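Local coordinates for protein ferritin (Pseudo-nitzschia multiseries, PDB 4IWK) that probably stores iron in a soluble, non-toxic form, oxidising ferrous iron and depositing it as ferric hydroxide inside a shell of 24 subunits, at residues A19-Y23 and I91-E95; Q12-E16 and A97-L102; N33-M38 and L152-D156. All coordinates share one frame; numbering follows the deposited sequence.

Read together, the three contacts illustrate how one ferritin subunit changes its chemistry along its length. Contacts 1 and 2 both join helix 3-32 to helix 84-111, lie close to the centre of the folded subunit with their own centres about 10 Å apart, and share a water bound to iron. Contact 1, the more deeply buried, is mainly apolar, with one phenol bonded to an iron ligand; contact 2, partly buried, relies mainly on amides and a serine hydroxyl. The centre of contact 3 lies about 21 Å from that of the chain, where the turn before helix 36-62 meets the short helix 151-158. Also partly buried, it sits at a subunit interface, and stacking and charged groups dominate.

Contact 1 (A19-Y23 and I91-E95); sequences ASQVY and ILELE. With FE (Fe (III) ion), chain I.
Tyr23 reaches from helix 3-32 to Ile91, Leu94 and Glu95 of helix 84-111, two nearly antiparallel members of the ferritin four-helix bundle. The axes of the short segments run 10.8 Å apart, and side chains fill the distance between them. At CB the tyrosine still points past its partners, but CG stands anti to the carbonyl carbon (chi1 -87°), and this swings the ring across to the other helix. Along one side of the ring, CD1 and then CE1 meet Leu94, with CE1 3.7 Å from CD2 of that leucine in an oblique approach. Along the other side, CD2 and CE2 run beside Ile91. Ile91 CD1 makes a CH-pi contact over the face, 4.2 Å from the ring centroid of Tyr23 and 28° off the normal, while Ile91 CG2 packs 3.4 Å from Tyr23 CE2. At the tip, Tyr23 OH donates a short 2.6 Å hydrogen bond to Glu95 OE2, which lies at the ring edge, in plane, and receives it on the anti lone pair; ring and carboxylate are turned 51° against each other. That same OE2 binds the iron(III) ion at 2.1 Å, so the phenol acts as a second-shell residue that positions a metal ligand. Glu49 and Glu131 complete the protein share of this site, in keeping with a ferroxidase centre inside the bundle. Away from the metal, Leu94 CD2 is wedged against both Ala19 CB and Val22 CG1, at 3.8 Å from Val22 CG1. The other oxygen of the glutamate, OE1, is hydrogen-bonded by Gln128 and Asn98, and an iron-bound water donates to Glu95 OE1 from 3.1 Å.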
loop_
_atom_site.group_PDB
_atom_site.type_symbol
_atom_site.label_atom_id
_atom_site.label_comp_id
_atom_site.label_asym_id
_atom_site.label_seq_id
_atom_site.Cartn_x
_atom_site.Cartn_y
_atom_site.Cartn_z
ATOM N N ALA A 19 -25.334 -36.023 28.044
ATOM C CA ALA A 19 -24.001 -35.539 28.409
ATOM C C ALA A 19 -23.892 -34.026 28.343
ATOM O O ALA A 19 -23.321 -33.458 29.216
ATOM C CB ALA A 19 -22.958 -36.125 27.475
ATOM N N SER A 20 -24.557 -33.403 27.393
ATOM C CA SER A 20 -24.563 -31.931 27.370
ATOM C C SER A 20 -25.106 -31.358 28.685
ATOM O O SER A 20 -24.567 -30.376 29.232
ATOM C CB SER A 20 -25.415 -31.489 26.185
ATOM O OG SER A 20 -25.393 -30.066 26.141
ATOM N N GLN A 21 -26.194 -31.983 29.171
ATOM C CA GLN A 21 -26.839 -31.477 30.413
ATOM C C GLN A 21 -25.982 -31.775 31.617
ATOM O O GLN A 21 -25.934 -30.987 32.596
ATOM C CB GLN A 21 -28.262 -32.136 30.606
ATOM C CG GLN A 21 -29.284 -31.553 29.641
ATOM C CD GLN A 21 -29.576 -30.072 30.068
ATOM O OE1 GLN A 21 -28.925 -29.186 29.504
ATOM N NE2 GLN A 21 -30.470 -29.846 31.041
ATOM N N VAL A 22 -25.308 -32.949 31.636
ATOM C CA VAL A 22 -24.403 -33.230 32.741
ATOM C C VAL A 22 -23.217 -32.201 32.792
ATOM O O VAL A 22 -22.830 -31.689 33.887
ATOM C CB VAL A 22 -23.888 -34.677 32.634
ATOM C CG1 VAL A 22 -22.786 -34.908 33.725
ATOM C CG2 VAL A 22 -25.083 -35.688 32.876
ATOM N N TYR A 23 -22.649 -31.910 31.633
ATOM C CA TYR A 23 -21.602 -30.850 31.602
ATOM C C TYR A 23 -22.152 -29.540 32.059
ATOM O O TYR A 23 -21.433 -28.832 32.789
ATOM C CB TYR A 23 -21.081 -30.752 30.129
ATOM C CG TYR A 23 -19.953 -31.740 29.888
ATOM C CD1 TYR A 23 -20.033 -32.713 28.896
ATOM C CD2 TYR A 23 -18.710 -31.516 30.483
ATOM C CE1 TYR A 23 -18.949 -33.606 28.620
ATOM C CE2 TYR A 23 -17.605 -32.340 30.205
ATOM C CZ TYR A 23 -17.738 -33.351 29.267
ATOM O OH TYR A 23 -16.681 -34.181 28.927
ATOM N N ILE A 91 -17.320 -36.683 35.222
ATOM C CA ILE A 91 -17.212 -36.334 33.787
ATOM C C ILE A 91 -16.409 -37.469 33.104
ATOM O O ILE A 91 -16.730 -37.861 31.978
ATOM C CB ILE A 91 -16.508 -35.015 33.623
ATOM C CG1 ILE A 91 -17.417 -33.912 34.234
ATOM C CG2 ILE A 91 -16.139 -34.717 32.186
ATOM C CD1 ILE A 91 -18.771 -33.901 33.588
ATOM N N LEU A 92 -15.395 -38.009 33.756
ATOM C CA LEU A 92 -14.681 -39.178 33.128
ATOM C C LEU A 92 -15.642 -40.320 32.885
ATOM O O LEU A 92 -15.707 -40.883 31.767
ATOM C CB LEU A 92 -13.553 -39.622 34.077
ATOM C CG LEU A 92 -12.838 -40.886 33.456
ATOM C CD1 LEU A 92 -12.138 -40.583 32.154
ATOM C CD2 LEU A 92 -11.860 -41.374 34.526
ATOM N N GLU A 93 -16.440 -40.661 33.875
ATOM C CA GLU A 93 -17.442 -41.716 33.735
ATOM C C GLU A 93 -18.438 -41.438 32.623
ATOM O O GLU A 93 -18.816 -42.370 31.929
ATOM C CB GLU A 93 -18.138 -41.919 35.062
ATOM C CG GLU A 93 -17.216 -42.608 36.046
ATOM C CD GLU A 93 -17.773 -42.565 37.456
ATOM O OE1 GLU A 93 -18.950 -42.337 37.599
ATOM O OE2 GLU A 93 -17.035 -42.760 38.427
ATOM N N LEU A 94 -18.893 -40.149 32.529
ATOM C CA LEU A 94 -19.820 -39.729 31.470
ATOM C C LEU A 94 -19.165 -40.030 30.085
ATOM O O LEU A 94 -19.843 -40.578 29.172
ATOM C CB LEU A 94 -20.062 -38.230 31.596
ATOM C CG LEU A 94 -20.976 -37.605 30.516
ATOM C CD1 LEU A 94 -22.412 -38.110 30.685
ATOM C CD2 LEU A 94 -20.851 -36.072 30.639
ATOM N N GLU A 95 -17.933 -39.591 29.913
ATOM C CA GLU A 95 -17.215 -39.811 28.623
ATOM C C GLU A 95 -17.061 -41.318 28.329
ATOM O O GLU A 95 -17.239 -41.710 27.132
ATOM C CB GLU A 95 -15.917 -39.065 28.530
ATOM C CG GLU A 95 -16.141 -37.522 28.343
ATOM C CD GLU A 95 -16.823 -37.088 27.091
ATOM O OE1 GLU A 95 -17.082 -37.927 26.216
ATOM O OE2 GLU A 95 -16.977 -35.854 27.007
HETATM FE FE FE I . -17.628 -35.671 25.013
HETATM O O HOH W 1 -18.322 -36.809 23.634
HETATM O O HOH W 2 -17.292 -33.961 24.468
#

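Contact 2 (Q12-E16 and A97-L102). With FE (Fe (III) ion), chain G.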
loop_
_atom_site.group_PDB
_atom_site.type_symbol
_atom_site.label_atom_id
_atom_site.label_comp_id
_atom_site.label_asym_id
_atom_site.label_seq_id
_atom_site.Cartn_x
_atom_site.Cartn_y
_atom_site.Cartn_z
ATOM N N GLN A 12 -28.335 -42.779 20.772
ATOM C CA GLN A 12 -27.040 -42.077 20.763
ATOM C C GLN A 12 -27.355 -40.559 20.869
ATOM O O GLN A 12 -26.603 -39.802 21.565
ATOM C CB GLN A 12 -26.178 -42.328 19.488
ATOM C CG GLN A 12 -24.783 -41.723 19.617
ATOM C CD GLN A 12 -23.994 -42.372 20.767
ATOM O OE1 GLN A 12 -24.203 -43.561 21.052
ATOM N NE2 GLN A 12 -23.140 -41.635 21.432
ATOM N N VAL A 13 -28.384 -40.101 20.172
ATOM C CA VAL A 13 -28.754 -38.685 20.264
ATOM C C VAL A 13 -29.103 -38.379 21.699
ATOM O O VAL A 13 -28.645 -37.368 22.260
ATOM C CB VAL A 13 -29.985 -38.339 19.387
ATOM C CG1 VAL A 13 -30.454 -36.906 19.639
ATOM C CG2 VAL A 13 -29.655 -38.543 17.890
ATOM N N THR A 14 -29.926 -39.241 22.306
ATOM C CA THR A 14 -30.229 -39.027 23.727
ATOM C C THR A 14 -28.985 -38.977 24.629
ATOM O O THR A 14 -28.892 -38.109 25.514
ATOM C CB THR A 14 -31.146 -40.141 24.253
ATOM O OG1 THR A 14 -32.261 -40.179 23.395
ATOM C CG2 THR A 14 -31.635 -39.800 25.726
ATOM N N GLN A 15 -27.989 -39.856 24.365
ATOM C CA GLN A 15 -26.824 -39.911 25.230
ATOM C C GLN A 15 -25.996 -38.592 25.052
ATOM O O GLN A 15 -25.442 -38.072 26.059
ATOM C CB GLN A 15 -26.009 -41.141 24.814
ATOM C CG GLN A 15 -24.662 -41.254 25.604
ATOM C CD GLN A 15 -24.878 -41.373 27.124
ATOM O OE1 GLN A 15 -25.910 -41.907 27.573
ATOM N NE2 GLN A 15 -23.965 -40.811 27.923
ATOM N N GLU A 16 -25.923 -38.074 23.798
ATOM C CA GLU A 16 -25.088 -36.842 23.599
ATOM C C GLU A 16 -25.812 -35.695 24.310
ATOM O O GLU A 16 -25.120 -34.887 24.996
ATOM C CB GLU A 16 -24.992 -36.468 22.110
ATOM C CG GLU A 16 -24.194 -37.567 21.309
ATOM C CD GLU A 16 -22.781 -37.847 21.709
ATOM O OE1 GLU A 16 -22.197 -36.975 22.353
ATOM O OE2 GLU A 16 -22.261 -38.920 21.311
ATOM N N ALA A 97 -19.132 -43.597 29.284
ATOM C CA ALA A 97 -20.451 -43.920 28.781
ATOM C C ALA A 97 -20.747 -43.541 27.357
ATOM O O ALA A 97 -21.466 -44.283 26.640
ATOM C CB ALA A 97 -21.564 -43.362 29.708
ATOM N N ASN A 98 -20.335 -42.346 26.984
ATOM C CA ASN A 98 -20.521 -41.886 25.635
ATOM C C ASN A 98 -19.778 -42.880 24.691
ATOM O O ASN A 98 -20.291 -43.193 23.619
ATOM C CB ASN A 98 -19.903 -40.513 25.474
ATOM C CG ASN A 98 -20.750 -39.390 26.050
ATOM O OD1 ASN A 98 -21.904 -39.599 26.469
ATOM N ND2 ASN A 98 -20.227 -38.145 25.924
ATOM N N THR A 99 -18.588 -43.289 25.064
ATOM C CA THR A 99 -17.753 -44.191 24.200
ATOM C C THR A 99 -18.470 -45.509 24.154
ATOM O O THR A 99 -18.538 -46.064 23.054
ATOM C CB THR A 99 -16.380 -44.370 24.804
ATOM O OG1 THR A 99 -15.718 -43.109 24.818
ATOM C CG2 THR A 99 -15.503 -45.392 23.973
ATOM N N ARG A 100 -18.973 -46.042 25.281
ATOM C CA ARG A 100 -19.679 -47.335 25.225
ATOM C C ARG A 100 -20.895 -47.291 24.337
ATOM O O ARG A 100 -21.134 -48.218 23.592
ATOM C CB ARG A 100 -20.082 -47.848 26.605
ATOM C CG ARG A 100 -18.921 -48.468 27.385
ATOM C CD ARG A 100 -19.394 -49.107 28.743
ATOM N NE ARG A 100 -20.622 -48.444 29.237
ATOM C CZ ARG A 100 -20.705 -47.442 30.135
ATOM N NH1 ARG A 100 -19.635 -46.961 30.767
ATOM N NH2 ARG A 100 -21.912 -46.905 30.384
ATOM N N SER A 101 -21.635 -46.193 24.357
ATOM C CA SER A 101 -22.830 -46.055 23.586
ATOM C C SER A 101 -22.439 -46.103 22.068
ATOM O O SER A 101 -23.136 -46.721 21.195
ATOM C CB SER A 101 -23.435 -44.701 23.986
ATOM O OG SER A 101 -24.622 -44.581 23.304
ATOM N N LEU A 102 -21.339 -45.439 21.751
ATOM C CA LEU A 102 -20.858 -45.374 20.378
ATOM C C LEU A 102 -20.391 -46.746 19.925
ATOM O O LEU A 102 -20.570 -47.091 18.736
ATOM C CB LEU A 102 -19.668 -44.362 20.206
ATOM C CG LEU A 102 -20.167 -42.915 20.181
ATOM C CD1 LEU A 102 -18.983 -41.932 20.382
ATOM C CD2 LEU A 102 -20.929 -42.591 18.868
HETATM FE FE FE G . -20.243 -36.744 22.748
HETATM O O HOH W 3 -19.819 -38.568 21.875
HETATM O O HOH W 1 -18.322 -36.809 23.634
#
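Two glutamines one helical turn apart, Gln12 and Gln15, meet Ser101 and Asn98 with their amides used in opposite senses: the first accepts across the contact and the second donates. Gln15 and Asn98 cross with their amide planes 72° apart. The twist does not bend the bond: Gln15 NE2 sends a nearly straight N-H, within its own amide plane, to Asn98 OD1 at 2.8 Å. A turn away, Ser101 OG donates to Gln12 OE1 over a short 2.5 Å, approaching from 36° above the carbonyl plane and not on a lone pair. Gln12 folds at CB-CG (chi2 63°), turning its amide toward Leu102, whose CG lies 3.5 Å from Gln12 NE2 and whose side chain runs at about a right angle to the glutamine. In the four-helix bundle this is a polar layer between antiparallel helices 3-32 and 84-111, bordering the iron site. From Gln12, NE2 donates in its amide plane to Glu16 OE2 at 2.9 Å, on the anti side but well out of the carboxylate plane. Gln12 is thus gripped at both ends of its amide and is placed to steady a metal ligand, for Glu16 OE1 binds iron(III) at 2.0 Å beside Glu49 and His52. A water on that iron donates to Glu16 OE2; the ion's other water is held weakly by Asn98 ND2, 3.3 Å away.

Contact 3 (N33-M38 and L152-D156); sequences NDWEGM and LRSLD
A Schellman motif, with Asp34 as its C-prime residue, ends helix 3-32, and the turn leading from it into helix 36-62 is where Trp35 receives Arg153 and Asp156 of the short helix 151-158. The guanidinium of Arg153 lies flat on the indole, planes 7° apart and centres 3.9 Å apart, a stacked cation-pi pair. Bends at chi2 and chi3 (61° and 88°) fold the arginine back over the ring, so that its CD also makes a CH-pi contact with the six-membered ring. NH1 donates, within the guanidinium plane, to Asn33 O at 3.2 Å, and NE forms a salt bridge with Asp144 of a neighbouring subunit. At the indole edge, Trp35 CH2 touches Leu152 CG at 3.7 Å. Asp156 CB packs 3.6 Å from Trp35 CE3, and its carboxylate stands perpendicular to the ring. Asp156 OD1 is met almost head-on by Met38 N at 2.8 Å, while OD2 accepts from Gly37 N at 3.1 Å on its syn side, somewhat out of plane. The N-terminal end of helix 36-62 would be expected to stabilise this carboxylate as an anion, against nearby Glu36, itself paired with Lys141 and Ser137 of that neighbouring subunit.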
loop_
_atom_site.group_PDB
_atom_site.type_symbol
_atom_site.label_atom_id
_atom_site.label_comp_id
_atom_site.label_asym_id
_atom_site.label_seq_id
_atom_site.Cartn_x
_atom_site.Cartn_y
_atom_site.Cartn_z
ATOM N N ASN A 33 -19.101 -22.659 43.210
ATOM C CA ASN A 33 -18.055 -22.818 44.140
ATOM C C ASN A 33 -16.787 -22.047 43.720
ATOM O O ASN A 33 -15.713 -22.314 44.249
ATOM C CB ASN A 33 -17.788 -24.300 44.337
ATOM C CG ASN A 33 -18.912 -24.957 45.088
ATOM O OD1 ASN A 33 -18.897 -24.854 46.321
ATOM N ND2 ASN A 33 -19.926 -25.562 44.425
ATOM N N ASP A 34 -16.965 -21.076 42.857
ATOM C CA ASP A 34 -15.940 -20.108 42.418
ATOM C C ASP A 34 -14.747 -20.703 41.689
ATOM O O ASP A 34 -13.612 -20.241 41.869
ATOM C CB ASP A 34 -15.535 -19.228 43.623
ATOM C CG ASP A 34 -16.805 -18.482 44.156
ATOM O OD1 ASP A 34 -17.517 -17.820 43.404
ATOM O OD2 ASP A 34 -17.106 -18.625 45.329
ATOM N N TRP A 35 -15.023 -21.744 40.893
ATOM C CA TRP A 35 -14.019 -22.341 40.006
ATOM C C TRP A 35 -14.403 -21.909 38.611
ATOM O O TRP A 35 -14.872 -22.761 37.832
ATOM C CB TRP A 35 -14.094 -23.870 40.099
ATOM C CG TRP A 35 -13.761 -24.414 41.451
ATOM C CD1 TRP A 35 -14.636 -24.664 42.514
ATOM C CD2 TRP A 35 -12.419 -24.661 41.987
ATOM N NE1 TRP A 35 -13.902 -25.123 43.631
ATOM C CE2 TRP A 35 -12.572 -25.125 43.297
ATOM C CE3 TRP A 35 -11.120 -24.619 41.419
ATOM C CZ2 TRP A 35 -11.460 -25.520 44.118
ATOM C CZ3 TRP A 35 -10.033 -24.994 42.253
ATOM C CH2 TRP A 35 -10.241 -25.441 43.535
ATOM N N GLU A 36 -14.198 -20.638 38.263
ATOM C CA GLU A 36 -14.703 -20.128 37.007
ATOM C C GLU A 36 -13.986 -20.734 35.801
ATOM O O GLU A 36 -14.649 -20.866 34.750
ATOM C CB GLU A 36 -14.791 -18.557 36.954
ATOM C CG GLU A 36 -15.946 -18.095 37.888
ATOM C CD GLU A 36 -15.388 -17.825 39.243
ATOM O OE1 GLU A 36 -14.188 -18.124 39.442
ATOM O OE2 GLU A 36 -16.101 -17.223 40.055
ATOM N N GLY A 37 -12.703 -21.136 35.945
ATOM C CA GLY A 37 -11.961 -21.729 34.830
ATOM C C GLY A 37 -12.535 -23.131 34.477
ATOM O O GLY A 37 -12.870 -23.404 33.308
ATOM N N MET A 38 -12.759 -23.946 35.488
ATOM C CA MET A 38 -13.317 -25.310 35.284
ATOM C C MET A 38 -14.745 -25.122 34.818
ATOM O O MET A 38 -15.168 -25.914 33.969
ATOM C CB MET A 38 -13.258 -26.162 36.597
ATOM C CG MET A 38 -11.785 -26.418 36.983
ATOM S SD MET A 38 -11.732 -27.295 38.539
ATOM C CE MET A 38 -9.858 -27.348 38.843
ATOM N N LEU A 152 -4.904 -26.363 44.275
ATOM C CA LEU A 152 -5.763 -26.581 43.080
ATOM C C LEU A 152 -6.398 -25.254 42.559
ATOM O O LEU A 152 -6.575 -25.066 41.341
ATOM C CB LEU A 152 -6.838 -27.588 43.487
ATOM C CG LEU A 152 -7.789 -27.938 42.347
ATOM C CD1 LEU A 152 -7.009 -28.729 41.267
ATOM C CD2 LEU A 152 -8.863 -28.834 42.959
ATOM N N ARG A 153 -6.635 -24.283 43.477
ATOM C CA ARG A 153 -7.278 -23.039 43.147
ATOM C C ARG A 153 -6.285 -22.326 42.314
ATOM O O ARG A 153 -6.599 -21.719 41.276
ATOM C CB ARG A 153 -7.551 -22.298 44.539
ATOM C CG ARG A 153 -8.535 -21.265 44.556
ATOM C CD ARG A 153 -9.887 -21.720 44.198
ATOM N NE ARG A 153 -10.632 -22.194 45.337
ATOM C CZ ARG A 153 -11.976 -22.193 45.305
ATOM N NH1 ARG A 153 -12.544 -21.805 44.185
ATOM N NH2 ARG A 153 -12.697 -22.626 46.321
ATOM N N SER A 154 -5.006 -22.450 42.658
ATOM C CA SER A 154 -4.038 -21.694 41.887
ATOM C C SER A 154 -3.959 -22.199 40.480
ATOM O O SER A 154 -3.555 -21.482 39.582
ATOM C CB SER A 154 -2.663 -21.556 42.598
ATOM O OG SER A 154 -1.988 -22.800 42.668
ATOM N N LEU A 155 -4.493 -23.370 40.216
ATOM C CA LEU A 155 -4.483 -23.857 38.871
ATOM C C LEU A 155 -5.813 -23.756 37.983
ATOM O O LEU A 155 -5.784 -23.814 36.758
ATOM C CB LEU A 155 -3.754 -25.206 38.864
ATOM C CG LEU A 155 -2.281 -25.230 39.422
ATOM C CD1 LEU A 155 -1.286 -24.960 38.310
ATOM C CD2 LEU A 155 -2.006 -24.323 40.660
ATOM N N ASP A 156 -6.967 -23.499 38.606
ATOM C CA ASP A 156 -8.141 -22.981 37.941
ATOM C C ASP A 156 -7.797 -21.575 37.395
ATOM O O ASP A 156 -8.083 -21.253 36.224
ATOM C CB ASP A 156 -9.230 -22.836 38.982
ATOM C CG ASP A 156 -10.597 -22.429 38.368
ATOM O OD1 ASP A 156 -11.262 -23.243 37.746
ATOM O OD2 ASP A 156 -10.991 -21.279 38.470
HETATM O O HOH W 4 -15.491 -21.758 47.411
HETATM O O HOH W 5 -10.717 -20.696 41.234
#